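Local coordinates for protein 6-phosphogluconate dehydrogenase, NAD-binding (Geobacter metallireducens, PDB 3PEF) that probably reduces succinic semialdehyde to gamma-hydroxybutyrate with NADPH, as a member of the beta-hydroxyacid dehydrogenase family, at residues V97-Q103 and V164-E169. The protein carries 2 engineered substitutions. Residues are numbered along the deposited sequence; the frame is centred on the assembly and turned at random.
Sequences VDPATSQ and VGKGAE
Pro99, Val164 and Ala168 show how two helix starts can be joined by small apolar groups and a hydrogen bond from Gln103. Ala168 CB approaches the backbone where helix 99-111 begins, 3.4 Å from Val97 O and 3.7 Å from Pro99 N. Pro99 CG meets Glu169 CG at 3.4 Å, the glutamate chain crossing the proline at about a right angle. Beyond this, the Glu169 carboxylate pairs with Arg250 through OE2 and more weakly with Lys166 through OE1; an alanine here would probably leave Arg250 and Lys166 without this carboxylate and open a gap beside Pro99 CG. Val164 turns CG1 away from its own backbone N (chi1 -177°), which brings that methyl 3.5 Å from Ser102 OG, while its carbonyl O accepts a nearly straight bond (166°) from Gln103 NE2 at 3.0 Å, the oxygen lying almost in the plane of the Gln103 amide, though the N-H comes in tilted from the carbonyl plane. Glu118 ties both segments together, OE2 bonding Ser102 OG and OE1 the backbone N of Gly165 and Ala168. The contact thus docks the long interdomain helix 166-194 onto the Rossmann-type domain, with NADP-binding Thr96 next to Val97 and Lys171, predicted to be in the active site, near Ala168, as in beta-hydroxyacid dehydrogenases.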
# COMPACT_ATOMS: atom_id res chain seq x y z
N VAL A 97 21.98 -7.96 -8.11
CA VAL A 97 21.37 -9.26 -8.29
C VAL A 97 20.98 -9.75 -6.90
O VAL A 97 21.41 -9.18 -5.90
CB VAL A 97 22.43 -10.17 -8.92
CG1 VAL A 97 22.32 -11.57 -8.45
CG2 VAL A 97 22.42 -10.03 -10.47
N ASP A 98 20.14 -10.78 -6.82
CA ASP A 98 19.73 -11.29 -5.52
C ASP A 98 20.82 -12.20 -4.97
O ASP A 98 21.60 -12.76 -5.74
CB ASP A 98 18.41 -12.05 -5.61
CG ASP A 98 18.48 -13.21 -6.59
OD1 ASP A 98 18.65 -12.96 -7.81
OD2 ASP A 98 18.35 -14.37 -6.15
N PRO A 99 20.87 -12.36 -3.64
CA PRO A 99 21.89 -13.21 -3.01
C PRO A 99 21.95 -14.60 -3.62
O PRO A 99 23.04 -15.12 -3.82
CB PRO A 99 21.40 -13.33 -1.55
CG PRO A 99 20.53 -12.15 -1.34
CD PRO A 99 19.91 -11.81 -2.67
N ALA A 100 20.82 -15.23 -3.89
CA ALA A 100 20.89 -16.61 -4.35
C ALA A 100 21.52 -16.70 -5.74
O ALA A 100 22.21 -17.67 -6.07
CB ALA A 100 19.53 -17.27 -4.30
N THR A 101 21.28 -15.69 -6.57
CA THR A 101 21.92 -15.67 -7.88
C THR A 101 23.44 -15.58 -7.77
O THR A 101 24.16 -16.36 -8.37
CB THR A 101 21.41 -14.51 -8.74
OG1 THR A 101 20.03 -14.75 -9.04
CG2 THR A 101 22.21 -14.41 -10.01
N SER A 102 23.94 -14.62 -6.99
CA SER A 102 25.38 -14.46 -6.90
C SER A 102 26.04 -15.69 -6.25
O SER A 102 27.13 -16.10 -6.66
CB SER A 102 25.75 -13.18 -6.16
OG SER A 102 25.37 -13.27 -4.81
N GLN A 103 25.37 -16.31 -5.28
CA GLN A 103 25.92 -17.51 -4.66
C GLN A 103 26.00 -18.67 -5.66
O GLN A 103 26.99 -19.41 -5.70
CB GLN A 103 25.09 -17.90 -3.43
CG GLN A 103 25.21 -16.92 -2.27
CD GLN A 103 24.18 -17.17 -1.18
OE1 GLN A 103 23.13 -17.76 -1.42
NE2 GLN A 103 24.48 -16.73 0.03
N VAL A 164 29.73 -14.56 0.12
CA VAL A 164 28.90 -14.20 -1.02
C VAL A 164 27.45 -14.14 -0.59
O VAL A 164 26.96 -15.04 0.10
CB VAL A 164 29.04 -15.20 -2.18
CG1 VAL A 164 28.21 -14.74 -3.40
CG2 VAL A 164 30.51 -15.37 -2.56
N GLY A 165 26.77 -13.07 -0.98
CA GLY A 165 25.38 -12.90 -0.60
C GLY A 165 25.18 -11.69 0.27
O GLY A 165 24.16 -11.01 0.17
N LYS A 166 26.17 -11.40 1.12
CA LYS A 166 26.13 -10.25 2.03
C LYS A 166 26.20 -8.94 1.25
O LYS A 166 25.52 -7.98 1.58
CB LYS A 166 27.28 -10.32 3.05
CG LYS A 166 27.09 -11.35 4.16
CD LYS A 166 26.20 -10.80 5.27
CE LYS A 166 25.67 -11.90 6.21
NZ LYS A 166 24.30 -12.37 5.81
N GLY A 167 27.01 -8.92 0.20
CA GLY A 167 27.08 -7.76 -0.67
C GLY A 167 25.76 -7.49 -1.39
O GLY A 167 25.28 -6.35 -1.43
N ALA A 168 25.19 -8.54 -1.97
CA ALA A 168 23.90 -8.44 -2.66
C ALA A 168 22.82 -7.95 -1.71
O ALA A 168 22.04 -7.07 -2.06
CB ALA A 168 23.49 -9.79 -3.28
N GLU A 169 22.80 -8.52 -0.50
CA GLU A 169 21.81 -8.12 0.50
C GLU A 169 21.96 -6.66 0.90
O GLU A 169 20.98 -5.94 1.03
CB GLU A 169 21.91 -9.05 1.73
CG GLU A 169 21.35 -10.42 1.42
CD GLU A 169 21.73 -11.47 2.44
OE1 GLU A 169 22.76 -11.28 3.12
OE2 GLU A 169 21.01 -12.49 2.54